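Local structure of phospholyase (Arthrobacter aurescens, 5G4I) at residues Glu392-Glu396 with Arg397-Ile401; Asn63-His66 with Val67-Asn71; Val74-Ala77 with Ile78-Leu82; Glu101-Leu104 with Ser105-Gly109; Glu156-Thr159 with Gly160-Val163. The protein catalyses phospholyase chemistry with pyridoxal 5'-phosphate as cofactor, although it belongs to the class III aminotransferase family. All blocks are in the same frame, centred on the assembly; numbering follows the deposited sequence.

In the fold
The five contacts are all local and belong to one class III aminotransferase fold. Along the chain they come in the order 2, 3, 4, 5, 1. Interaction 2 is the loop between strand 56-59 and helix 72-82, and interaction 3 lies on that helix. These two touch, with centres about 15 Å apart. Interaction 4 ends the next helix, 94-104. Interaction 5 lies in the loop before strand 171-174. Interaction 1 joins helix 384-396 to strand 399-404, which runs beside strand 56-59 in a sheet. Interactions 1 and 4 are farthest apart, about 38 Å between centres. Interactions 2 to 5 touch the second subunit, and 2 and 5 lie nearest the cofactor, consistent with a pocket built close to the dimer interface.

Interaction 1 of 5, residues Glu392-Glu396 with Arg397-Ile401; sequences EDMRE and RGVLI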
loop_
_atom_site.group_PDB
_atom_site.type_symbol
_atom_site.label_atom_id
_atom_site.label_comp_id
_atom_site.label_asym_id
_atom_site.label_seq_id
_atom_site.Cartn_x
_atom_site.Cartn_y
_atom_site.Cartn_z
ATOM N N GLU A 392 -0.532 -3.050 -32.149
ATOM C CA GLU A 392 0.583 -3.922 -32.507
ATOM C C GLU A 392 1.458 -3.326 -33.634
ATOM O O GLU A 392 2.708 -3.486 -33.614
ATOM C CB GLU A 392 0.029 -5.298 -32.879
ATOM C CG GLU A 392 -0.616 -6.049 -31.718
ATOM C CD GLU A 392 0.359 -6.701 -30.714
ATOM O OE1 GLU A 392 1.555 -6.717 -30.994
ATOM O OE2 GLU A 392 -0.182 -7.324 -29.711
ATOM N N ASP A 393 0.804 -2.694 -34.637
ATOM C CA ASP A 393 1.549 -2.063 -35.707
ATOM C C ASP A 393 2.485 -0.902 -35.221
ATOM O O ASP A 393 3.643 -0.750 -35.576
ATOM C CB ASP A 393 0.612 -1.570 -36.839
ATOM C CG ASP A 393 1.390 -1.045 -38.036
ATOM O OD1 ASP A 393 2.138 -1.825 -38.631
ATOM O OD2 ASP A 393 1.284 0.091 -38.345
ATOM N N MET A 394 1.930 -0.105 -34.298
ATOM C CA MET A 394 2.710 0.981 -33.717
ATOM C C MET A 394 3.911 0.445 -32.929
ATOM O O MET A 394 5.008 0.955 -33.004
ATOM C CB MET A 394 1.764 1.817 -32.818
ATOM C CG MET A 394 0.856 2.743 -33.633
ATOM S SD MET A 394 1.704 4.171 -34.444
ATOM C CE MET A 394 1.834 5.339 -33.060
ATOM N N ARG A 395 3.725 -0.676 -32.173
ATOM C CA ARG A 395 4.876 -1.356 -31.549
ATOM C C ARG A 395 5.968 -1.731 -32.565
ATOM O O ARG A 395 7.128 -1.513 -32.352
ATOM C CB ARG A 395 4.424 -2.591 -30.707
ATOM C CG ARG A 395 5.526 -3.428 -30.112
ATOM C CD ARG A 395 5.138 -4.842 -29.615
ATOM N NE ARG A 395 4.293 -5.530 -30.608
ATOM C CZ ARG A 395 4.763 -6.047 -31.769
ATOM N NH1 ARG A 395 6.053 -6.025 -32.091
ATOM N NH2 ARG A 395 3.919 -6.637 -32.579
ATOM N N GLU A 396 5.506 -2.380 -33.686
ATOM C CA GLU A 396 6.481 -2.731 -34.733
ATOM C C GLU A 396 7.259 -1.530 -35.288
ATOM O O GLU A 396 8.453 -1.615 -35.520
ATOM C CB GLU A 396 5.801 -3.523 -35.891
ATOM C CG GLU A 396 5.488 -4.954 -35.499
ATOM C CD GLU A 396 6.720 -5.915 -35.495
ATOM O OE1 GLU A 396 7.755 -5.707 -36.222
ATOM O OE2 GLU A 396 6.685 -6.901 -34.738
ATOM N N ARG A 397 6.563 -0.392 -35.323
ATOM C CA ARG A 397 7.138 0.901 -35.734
ATOM C C ARG A 397 7.981 1.616 -34.666
ATOM O O ARG A 397 8.577 2.650 -34.903
ATOM C CB ARG A 397 6.006 1.845 -36.231
ATOM C CG ARG A 397 5.265 1.406 -37.537
ATOM C CD ARG A 397 4.031 2.224 -37.800
ATOM N NE ARG A 397 3.408 1.919 -39.108
ATOM C CZ ARG A 397 3.863 2.368 -40.283
ATOM N NH1 ARG A 397 4.864 3.228 -40.368
ATOM N NH2 ARG A 397 3.241 1.966 -41.397
ATOM N N GLY A 398 8.072 1.020 -33.484
ATOM C CA GLY A 398 8.884 1.576 -32.422
ATOM C C GLY A 398 8.128 2.542 -31.482
ATOM O O GLY A 398 8.811 3.406 -30.914
ATOM N N VAL A 399 6.839 2.375 -31.335
ATOM C CA VAL A 399 6.036 3.329 -30.455
ATOM C C VAL A 399 5.126 2.506 -29.553
ATOM O O VAL A 399 4.329 1.702 -30.024
ATOM C CB VAL A 399 5.235 4.390 -31.268
ATOM C CG1 VAL A 399 4.599 5.439 -30.310
ATOM C CG2 VAL A 399 6.143 5.092 -32.300
ATOM N N LEU A 400 5.166 2.782 -28.231
ATOM C CA LEU A 400 4.302 2.099 -27.254
ATOM C C LEU A 400 3.050 2.932 -26.942
ATOM O O LEU A 400 3.177 4.041 -26.428
ATOM C CB LEU A 400 5.088 1.815 -25.920
ATOM C CG LEU A 400 6.397 1.070 -26.082
ATOM C CD1 LEU A 400 7.080 0.951 -24.697
ATOM C CD2 LEU A 400 6.188 -0.263 -26.765
ATOM N N ILE A 401 1.867 2.442 -27.270
ATOM C CA ILE A 401 0.572 2.990 -26.957
ATOM C C ILE A 401 -0.389 1.870 -26.458
ATOM O O ILE A 401 -0.028 0.687 -26.479
ATOM C CB ILE A 401 -0.017 3.782 -28.145
ATOM C CG1 ILE A 401 -0.277 2.875 -29.364
ATOM C CG2 ILE A 401 0.808 5.030 -28.482
ATOM C CD1 ILE A 401 -1.183 3.497 -30.384
HETATM O O HOH W 1 1.438 -0.420 -41.259
#
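The backbone of Met394 and Arg395 receives the chain coming off helix 384-396 in a Schellman motif. Val399 N bonds to Met394 O at 2.9 Å, and Gly398 N to Arg395 O, also at 2.9 Å. Gly398 makes this possible with a positive phi of 91°, where a side chain would jam against the preceding carbonyl. One turn back, Asp393 and Arg397 form a salt bridge. Arg397 NE lies 2.9 Å from Asp393 OD2, which sits in the guanidinium plane and is met on its syn side, though well out of the carboxylate plane. The two planes are 75° apart. Asp393 holds CG anti to its own backbone N (chi1 -174°), and this swings the carboxylate toward the extended Arg397 chain. Water 1 accepts from Arg397 NH2 and donates weakly to Asp393 OD2. Ser434 bonds to OD2, and Gln430 takes Arg397 NH1. Arg395 separately bridges Glu392 and Glu396. On the buried side Met394 bends so that CE rests 3.9 Å from Val399 CG1, while its CG meets Ile401 CD1 at the same distance. Replacing Arg397 with a leucine would probably leave the Asp393 carboxylate without its charge partner and Gln430 without this donor. The salt bridge and water 1 join Asp393 to Arg397, hydrogen bonds to Ser434 and Gln430 tie the pair to helix 421-436, and apolar contacts of Met394 fasten the helix end to the following strand.

Interaction 2 of 5, residues Asn63-His66 with Val67-Asn71; sequences NVPH and VGHAN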
loop_
_atom_site.group_PDB
_atom_site.type_symbol
_atom_site.label_atom_id
_atom_site.label_comp_id
_atom_site.label_asym_id
_atom_site.label_seq_id
_atom_site.Cartn_x
_atom_site.Cartn_y
_atom_site.Cartn_z
ATOM N N ASN A 63 2.753 6.669 -17.430
ATOM C CA ASN A 63 2.673 7.821 -16.565
ATOM C C ASN A 63 3.385 7.703 -15.201
ATOM O O ASN A 63 3.678 8.737 -14.554
ATOM C CB ASN A 63 1.246 8.240 -16.293
ATOM C CG ASN A 63 0.430 7.201 -15.555
ATOM O OD1 ASN A 63 0.783 6.035 -15.465
ATOM N ND2 ASN A 63 -0.721 7.673 -14.997
ATOM N N VAL A 64 3.779 6.505 -14.774
ATOM C CA VAL A 64 4.514 6.346 -13.558
ATOM C C VAL A 64 5.895 7.067 -13.607
ATOM O O VAL A 64 6.270 7.792 -12.646
ATOM C CB VAL A 64 4.588 4.839 -13.115
ATOM C CG1 VAL A 64 5.608 4.643 -12.016
ATOM C CG2 VAL A 64 3.210 4.350 -12.706
ATOM N N PRO A 65 6.720 6.921 -14.693
ATOM C CA PRO A 65 7.954 7.678 -14.821
ATOM C C PRO A 65 7.685 9.100 -15.320
ATOM O O PRO A 65 8.058 9.543 -16.401
ATOM C CB PRO A 65 8.736 6.864 -15.905
ATOM C CG PRO A 65 7.714 6.275 -16.700
ATOM C CD PRO A 65 6.581 5.918 -15.772
ATOM N N HIS A 66 6.939 9.841 -14.452
ATOM C CA HIS A 66 6.501 11.224 -14.718
ATOM C C HIS A 66 7.619 12.145 -15.244
ATOM O O HIS A 66 7.365 12.940 -16.193
ATOM C CB HIS A 66 5.987 11.836 -13.362
ATOM C CG HIS A 66 5.227 13.132 -13.493
ATOM N ND1 HIS A 66 4.044 13.228 -14.188
ATOM C CD2 HIS A 66 5.482 14.361 -12.973
ATOM C CE1 HIS A 66 3.596 14.477 -14.061
ATOM N NE2 HIS A 66 4.453 15.170 -13.364
ATOM N N VAL A 67 8.834 12.060 -14.678
ATOM C CA VAL A 67 9.966 12.890 -15.092
ATOM C C VAL A 67 11.022 12.162 -15.939
ATOM O O VAL A 67 12.191 12.590 -16.008
ATOM C CB VAL A 67 10.573 13.695 -13.916
ATOM C CG1 VAL A 67 9.508 14.713 -13.384
ATOM C CG2 VAL A 67 11.037 12.846 -12.734
ATOM N N GLY A 68 10.608 11.037 -16.471
ATOM C CA GLY A 68 11.399 10.275 -17.421
ATOM C C GLY A 68 12.106 9.040 -16.817
ATOM O O GLY A 68 12.433 8.990 -15.590
ATOM N N HIS A 69 12.289 8.007 -17.639
ATOM C CA HIS A 69 13.035 6.831 -17.208
ATOM C C HIS A 69 14.483 7.146 -16.768
ATOM O O HIS A 69 15.189 7.937 -17.437
ATOM C CB HIS A 69 13.093 5.799 -18.371
ATOM C CG HIS A 69 11.751 5.341 -18.809
ATOM N ND1 HIS A 69 10.975 4.489 -18.060
ATOM C CD2 HIS A 69 11.009 5.638 -19.920
ATOM C CE1 HIS A 69 9.827 4.281 -18.693
ATOM N NE2 HIS A 69 9.830 4.967 -19.831
ATOM N N ALA A 70 14.885 6.538 -15.629
ATOM C CA ALA A 70 16.249 6.720 -15.124
ATOM C C ALA A 70 16.686 8.145 -14.783
ATOM O O ALA A 70 17.844 8.496 -14.828
ATOM C CB ALA A 70 17.301 6.012 -16.078
ATOM N N ASN A 71 15.677 8.983 -14.438
ATOM C CA ASN A 71 15.954 10.353 -14.123
ATOM C C ASN A 71 17.029 10.417 -13.020
ATOM O O ASN A 71 16.853 9.874 -11.882
ATOM C CB ASN A 71 14.662 11.097 -13.652
ATOM C CG ASN A 71 14.900 12.547 -13.342
ATOM O OD1 ASN A 71 15.669 12.884 -12.378
ATOM N ND2 ASN A 71 14.252 13.449 -14.127
#
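Two successive beta turns, type I from Pro65 to Gly68 and type II from Gly68 to Asn71, carry the loop from strand 56-59 into helix 72-82. Pro65 is also the centre of an inverse gamma turn. Gly68 N closes the first beta turn on Pro65 O at 3.0 Å. The glycine takes a positive phi of 102°. The fold-back lays Pro65 against the His69 ring in a CH-pi contact. His69 keeps CG beside its own backbone N (chi1 -60°), which brings the ring to Pro65. Pro65 CB stands over one ring face, offset toward the rim, 4.2 Å from the centroid, and Pro65 CG comes within 3.5 Å of His69 CE1. Asp59 bonds to the far nitrogen of the ring, NE2, and fixes it there. An alanine at His69 is likely to uncover one side of the Pro65 ring and leave Asp59 without this partner. Leu87 of the second subunit packs on the same histidine. Asn285 bonds to the backbone of both Val67 and Gly68. Asn71 is the N-cap of helix 72-82: its OD1 accepts from Val74 N, while its ND2 reaches back to Val67 O at 2.9 Å in a nearly straight bond of 167°.

Interaction 3 of 5, residues Val74-Ala77 with Ile78-Leu82; sequences VADA and IYQQL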
loop_
_atom_site.group_PDB
_atom_site.type_symbol
_atom_site.label_atom_id
_atom_site.label_comp_id
_atom_site.label_asym_id
_atom_site.label_seq_id
_atom_site.Cartn_x
_atom_site.Cartn_y
_atom_site.Cartn_z
ATOM N N VAL A 74 16.245 12.216 -9.450
ATOM C CA VAL A 74 15.485 11.373 -8.529
ATOM C C VAL A 74 16.325 10.237 -7.918
ATOM O O VAL A 74 16.317 9.996 -6.725
ATOM C CB VAL A 74 14.185 10.781 -9.224
ATOM C CG1 VAL A 74 13.420 9.882 -8.268
ATOM C CG2 VAL A 74 13.272 11.906 -9.700
ATOM N N ALA A 75 17.141 9.601 -8.751
ATOM C CA ALA A 75 17.986 8.521 -8.278
ATOM C C ALA A 75 18.985 9.019 -7.201
ATOM O O ALA A 75 19.158 8.371 -6.157
ATOM C CB ALA A 75 18.781 7.915 -9.429
ATOM N N ASP A 76 19.620 10.178 -7.459
ATOM C CA ASP A 76 20.589 10.754 -6.516
ATOM C C ASP A 76 19.916 11.112 -5.190
ATOM O O ASP A 76 20.462 10.889 -4.065
ATOM C CB ASP A 76 21.266 11.994 -7.136
ATOM C CG ASP A 76 22.220 11.623 -8.212
ATOM O OD1 ASP A 76 22.638 10.466 -8.410
ATOM O OD2 ASP A 76 22.617 12.533 -8.931
ATOM N N ALA A 77 18.696 11.711 -5.237
ATOM C CA ALA A 77 18.023 12.108 -4.008
ATOM C C ALA A 77 17.692 10.884 -3.132
ATOM O O ALA A 77 17.868 10.898 -1.871
ATOM C CB ALA A 77 16.732 12.890 -4.307
ATOM N N ILE A 78 17.179 9.826 -3.742
ATOM C CA ILE A 78 16.884 8.598 -3.024
ATOM C C ILE A 78 18.134 7.944 -2.378
ATOM O O ILE A 78 18.180 7.590 -1.193
ATOM C CB ILE A 78 16.146 7.586 -3.979
ATOM C CG1 ILE A 78 14.706 8.095 -4.265
ATOM C CG2 ILE A 78 16.169 6.175 -3.435
ATOM C CD1 ILE A 78 13.961 7.322 -5.413
ATOM N N TYR A 79 19.192 7.808 -3.194
ATOM C CA TYR A 79 20.438 7.192 -2.718
ATOM C C TYR A 79 21.087 7.995 -1.569
ATOM O O TYR A 79 21.492 7.421 -0.514
ATOM C CB TYR A 79 21.429 7.093 -3.886
ATOM C CG TYR A 79 22.749 6.394 -3.508
ATOM C CD1 TYR A 79 22.789 5.065 -3.115
ATOM C CD2 TYR A 79 23.930 7.084 -3.593
ATOM C CE1 TYR A 79 23.982 4.385 -2.842
ATOM C CE2 TYR A 79 25.122 6.473 -3.234
ATOM C CZ TYR A 79 25.124 5.132 -2.877
ATOM O OH TYR A 79 26.324 4.436 -2.534
ATOM N N GLN A 80 21.170 9.342 -1.706
ATOM C CA GLN A 80 21.754 10.169 -0.621
ATOM C C GLN A 80 20.984 9.990 0.680
ATOM O O GLN A 80 21.598 9.851 1.766
ATOM C CB GLN A 80 21.893 11.648 -1.007
ATOM C CG GLN A 80 22.924 11.774 -2.136
ATOM C CD GLN A 80 22.967 13.046 -2.944
ATOM O OE1 GLN A 80 22.665 14.061 -2.432
ATOM N NE2 GLN A 80 23.492 12.980 -4.183
ATOM N N GLN A 81 19.638 9.923 0.622
ATOM C CA GLN A 81 18.881 9.660 1.854
ATOM C C GLN A 81 19.081 8.258 2.377
ATOM O O GLN A 81 19.114 8.069 3.613
ATOM C CB GLN A 81 17.418 10.028 1.698
ATOM C CG GLN A 81 16.628 10.074 3.001
ATOM C CD GLN A 81 17.086 11.175 3.988
ATOM O OE1 GLN A 81 17.264 12.369 3.589
ATOM N NE2 GLN A 81 17.218 10.819 5.250
ATOM N N LEU A 82 19.234 7.268 1.496
ATOM C CA LEU A 82 19.495 5.921 1.935
ATOM C C LEU A 82 20.869 5.743 2.680
ATOM O O LEU A 82 21.020 4.776 3.408
ATOM C CB LEU A 82 19.458 4.915 0.761
ATOM C CG LEU A 82 18.028 4.588 0.271
ATOM C CD1 LEU A 82 18.048 3.956 -1.154
ATOM C CD2 LEU A 82 17.304 3.591 1.212
#
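Val74 to Ala77 and Ile78 to Gln81 are joined by four consecutive i to i+4 backbone bonds, so the chain is regular alpha helix throughout. Ile78 N meets Val74 O at 3.1 Å, nearly along the carbonyl direction. Tyr79 N bonds to Ala75 O at 3.0 Å and Gln80 N to Asp76 O at 2.9 Å. The last of the four, Gln81 N to Ala77 O, is the longest at 3.2 Å. On the buried flank Val74 and Ile78 lie side by side and point the same way. Ile78 sets CG1 beside its own backbone N (chi1 -71°), which carries CD1 back along the helix to 3.9 Å from Val74 CG1. Ile78 CG1 also rests on Val74 O at 3.5 Å.

This is helix 72-82, which follows the N-cap Asn71 and lies at the subunit interface of the dimer. Ile78 packs on Ala321 of helix 316-331 and on Leu82 of the second subunit. The Tyr79 ring meets Tyr79 of the second subunit, with the planes about 35° apart. Asp76 OD1 is hydrogen-bonded to the hydroxyl of that same tyrosine in the neighbouring chain.

On the outer side Gln80, extended beyond CG, runs alongside Asp76. Gln80 CG lies 3.3 Å from Asp76 O, and the amide Gln80 NE2 lies 3.8 Å from Asp76 CB. Gln81 turns its amide elsewhere: OE1 takes a bond from Arg95, and NE2 donates to Val85 O.

Interaction 4 of 5, residues Glu101-Leu104 with Ser105-Gly109; sequences EALL and SKFDG
Phe107 packs against the end of helix 94-104 from the buried side, while Ser105 covers the same end from solvent. The Phe107 ring turns its edge to the helix terminus. Leu103 O lies near the ring plane, 3.5 Å from Phe107 CD2. Leu103 CD1 is a looser neighbour, 4.5 Å from Phe107 CE2. Trp265 stacks on this ring, which also packs on Val277, Met279 and Val293 from the strands of the cofactor-domain sheet. The exposed side is polar. Ser105 places OG between its backbone N and carbonyl carbon (chi1 74°), which brings the hydroxyl back over the helix end. There Ser105 OG donates to Ala102 O at 2.7 Å. Ser105 N bonds to Glu101 O at 3.0 Å, a rather bent bond of 137°. Lys106 CG lies 3.6 Å from Ala102 O; the chain bends at chi2 and ends in a salt bridge with Asp330. Glu101 forms a salt bridge with Arg22 of the second subunit. The backbone bonding then narrows from i to i+4 to i to i+3. Lys106 N reaches Leu103 O at 3.0 Å, and Phe107 N reaches Leu104 O at 3.1 Å, both from above the carbonyl plane. A C-terminal turn of i to i+3 bonds, with a type I beta turn from Leu104 to Phe107, thus ends helix 94-104 on the way to strand 113-117.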
loop_
_atom_site.group_PDB
_atom_site.type_symbol
_atom_site.label_atom_id
_atom_site.label_comp_id
_atom_site.label_asym_id
_atom_site.label_seq_id
_atom_site.Cartn_x
_atom_site.Cartn_y
_atom_site.Cartn_z
ATOM N N GLU A 101 5.002 20.296 2.983
ATOM C CA GLU A 101 4.924 21.707 2.634
ATOM C C GLU A 101 4.939 21.946 1.097
ATOM O O GLU A 101 4.104 22.755 0.547
ATOM C CB GLU A 101 6.030 22.528 3.350
ATOM C CG GLU A 101 5.772 22.609 4.857
ATOM C CD GLU A 101 6.956 23.212 5.611
ATOM O OE1 GLU A 101 8.134 23.099 5.185
ATOM O OE2 GLU A 101 6.745 23.595 6.783
ATOM N N ALA A 102 5.803 21.259 0.383
ATOM C CA ALA A 102 5.919 21.422 -1.057
ATOM C C ALA A 102 4.644 20.923 -1.782
ATOM O O ALA A 102 4.118 21.607 -2.715
ATOM C CB ALA A 102 7.133 20.714 -1.651
ATOM N N LEU A 103 4.117 19.759 -1.370
ATOM C CA LEU A 103 2.918 19.246 -2.009
ATOM C C LEU A 103 1.681 20.121 -1.691
ATOM O O LEU A 103 0.876 20.424 -2.610
ATOM C CB LEU A 103 2.732 17.758 -1.617
ATOM C CG LEU A 103 1.486 17.073 -2.193
ATOM C CD1 LEU A 103 1.569 16.987 -3.712
ATOM C CD2 LEU A 103 1.489 15.635 -1.575
ATOM N N LEU A 104 1.573 20.529 -0.425
ATOM C CA LEU A 104 0.384 21.331 -0.046
ATOM C C LEU A 104 0.424 22.730 -0.671
ATOM O O LEU A 104 -0.652 23.343 -0.874
ATOM C CB LEU A 104 0.236 21.337 1.459
ATOM C CG LEU A 104 -0.210 20.014 2.133
ATOM C CD1 LEU A 104 -0.008 20.032 3.631
ATOM C CD2 LEU A 104 -1.653 19.656 1.739
ATOM N N SER A 105 1.598 23.218 -1.039
ATOM C CA SER A 105 1.708 24.551 -1.727
ATOM C C SER A 105 1.075 24.490 -3.129
ATOM O O SER A 105 0.845 25.501 -3.777
ATOM C CB SER A 105 3.177 25.009 -1.850
ATOM O OG SER A 105 3.938 24.284 -2.853
ATOM N N LYS A 106 0.830 23.262 -3.678
ATOM C CA LYS A 106 0.164 23.036 -4.968
ATOM C C LYS A 106 -1.352 23.006 -4.899
ATOM O O LYS A 106 -1.995 22.738 -5.951
ATOM C CB LYS A 106 0.687 21.718 -5.633
ATOM C CG LYS A 106 2.176 21.640 -5.780
ATOM C CD LYS A 106 2.735 22.759 -6.627
ATOM C CE LYS A 106 4.196 22.438 -7.006
ATOM N NZ LYS A 106 4.830 23.584 -7.722
ATOM N N PHE A 107 -1.892 23.299 -3.722
ATOM C CA PHE A 107 -3.336 23.311 -3.460
ATOM C C PHE A 107 -3.842 24.636 -2.922
ATOM O O PHE A 107 -3.140 25.304 -2.282
ATOM C CB PHE A 107 -3.746 22.200 -2.453
ATOM C CG PHE A 107 -3.701 20.806 -3.024
ATOM C CD1 PHE A 107 -4.775 20.300 -3.655
ATOM C CD2 PHE A 107 -2.580 20.045 -2.917
ATOM C CE1 PHE A 107 -4.739 19.058 -4.203
ATOM C CE2 PHE A 107 -2.512 18.788 -3.464
ATOM C CZ PHE A 107 -3.600 18.296 -4.109
ATOM N N ASP A 108 -5.092 24.954 -3.205
ATOM C CA ASP A 108 -5.727 26.181 -2.704
ATOM C C ASP A 108 -6.881 25.913 -1.805
ATOM O O ASP A 108 -7.235 24.835 -1.578
ATOM C CB ASP A 108 -6.573 26.901 -3.731
ATOM C CG ASP A 108 -5.915 27.267 -4.863
ATOM O OD1 ASP A 108 -4.721 27.578 -4.765
ATOM O OD2 ASP A 108 -6.686 27.338 -5.874
ATOM N N GLY A 109 -7.525 26.990 -1.397
ATOM C CA GLY A 109 -8.760 26.821 -0.609
ATOM C C GLY A 109 -8.511 26.174 0.757
ATOM O O GLY A 109 -7.496 26.302 1.408
#

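Interaction 5 of 5, residues Glu156-Thr159 with Gly160-Val163; sequences EITT and GLTV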
loop_
_atom_site.group_PDB
_atom_site.type_symbol
_atom_site.label_atom_id
_atom_site.label_comp_id
_atom_site.label_asym_id
_atom_site.label_seq_id
_atom_site.Cartn_x
_atom_site.Cartn_y
_atom_site.Cartn_z
ATOM N N GLU A 156 -15.845 -3.857 -4.258
ATOM C CA GLU A 156 -17.311 -3.769 -4.158
ATOM C C GLU A 156 -17.922 -2.633 -4.960
ATOM O O GLU A 156 -19.183 -2.628 -5.136
ATOM C CB GLU A 156 -17.731 -3.687 -2.676
ATOM C CG GLU A 156 -17.440 -4.980 -1.871
ATOM C CD GLU A 156 -17.704 -4.849 -0.383
ATOM O OE1 GLU A 156 -17.966 -3.740 0.110
ATOM O OE2 GLU A 156 -17.486 -5.829 0.357
ATOM N N ILE A 157 -17.117 -1.624 -5.368
ATOM C CA ILE A 157 -17.659 -0.477 -6.136
ATOM C C ILE A 157 -17.192 -0.507 -7.585
ATOM O O ILE A 157 -17.517 0.381 -8.360
ATOM C CB ILE A 157 -17.321 0.881 -5.454
ATOM C CG1 ILE A 157 -15.857 1.319 -5.708
ATOM C CG2 ILE A 157 -17.659 0.872 -3.992
ATOM C CD1 ILE A 157 -15.450 2.652 -5.111
ATOM N N THR A 158 -16.358 -1.517 -7.991
ATOM C CA THR A 158 -15.719 -1.565 -9.302
ATOM C C THR A 158 -16.685 -1.944 -10.445
ATOM O O THR A 158 -17.354 -2.984 -10.364
ATOM C CB THR A 158 -14.528 -2.542 -9.286
ATOM O OG1 THR A 158 -13.517 -2.067 -8.352
ATOM C CG2 THR A 158 -13.885 -2.696 -10.617
ATOM N N THR A 159 -16.721 -1.118 -11.534
ATOM C CA THR A 159 -17.597 -1.333 -12.687
ATOM C C THR A 159 -16.810 -1.531 -14.002
ATOM O O THR A 159 -17.428 -2.071 -14.997
ATOM C CB THR A 159 -18.567 -0.195 -12.811
ATOM O OG1 THR A 159 -17.829 1.034 -12.971
ATOM C CG2 THR A 159 -19.515 -0.115 -11.614
ATOM N N GLY A 160 -15.545 -1.146 -14.101
ATOM C CA GLY A 160 -14.799 -1.141 -15.350
ATOM C C GLY A 160 -13.785 -2.219 -15.503
ATOM O O GLY A 160 -13.001 -2.230 -16.504
ATOM N N LEU A 161 -13.765 -3.150 -14.572
ATOM C CA LEU A 161 -12.855 -4.274 -14.618
ATOM C C LEU A 161 -13.543 -5.495 -13.955
ATOM O O LEU A 161 -14.441 -5.307 -13.093
ATOM C CB LEU A 161 -11.584 -3.716 -13.849
ATOM C CG LEU A 161 -10.472 -4.480 -13.366
ATOM C CD1 LEU A 161 -9.146 -3.753 -13.402
ATOM C CD2 LEU A 161 -10.805 -5.004 -11.982
ATOM N N THR A 162 -13.160 -6.750 -14.340
ATOM C CA THR A 162 -13.810 -7.924 -13.781
ATOM C C THR A 162 -13.292 -8.246 -12.332
ATOM O O THR A 162 -12.072 -8.405 -12.110
ATOM C CB THR A 162 -13.524 -9.158 -14.689
ATOM O OG1 THR A 162 -14.144 -8.908 -15.918
ATOM C CG2 THR A 162 -14.153 -10.444 -14.074
ATOM N N VAL A 163 -14.239 -8.345 -11.391
ATOM C CA VAL A 163 -13.984 -8.822 -10.030
ATOM C C VAL A 163 -15.043 -9.876 -9.607
ATOM O O VAL A 163 -16.154 -9.889 -10.197
ATOM C CB VAL A 163 -13.943 -7.659 -8.990
ATOM C CG1 VAL A 163 -12.792 -6.718 -9.255
ATOM C CG2 VAL A 163 -15.274 -6.922 -8.879
HETATM O O HOH W 2 -17.169 -5.138 -12.648
#
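This is a sparse surface contact in the loop that runs from helix 152-155 to strand 171-174. A methyl group and a water span the bend. Thr158 makes most of the contact through CG2. With OG1 beside the backbone N (chi1 -63°), the methyl is anti to that N, which aims it at the returning arm of the loop. Thr158 CG2 lies 3.6 Å from Leu161 O and 4.1 Å from Leu161 CD2. Val163 CG1 comes next, 4.4 Å from Thr158 CG2. The Thr158 hydroxyl is used elsewhere, on Leu154 O. Water 2 joins the two arms, donating to Thr158 O at 3.1 Å and to Leu161 O at 2.8 Å. Leu161 N is buried by this contact and has no partner in the model. Thr159 OG1, at the bend, is bonded to Ser143 O and Ser146 N. Leu161 packs on Met307 of the second subunit, and Val163 on Arg129 of that subunit. Leu161 also touches Tyr147, a residue of the cofactor pocket, and its side chain is about 9 Å from the bound pyridoxal phosphate. The loop probably serves as second shell between the cofactor pocket and the dimer interface, in a fold whose class III relatives also work as dimers.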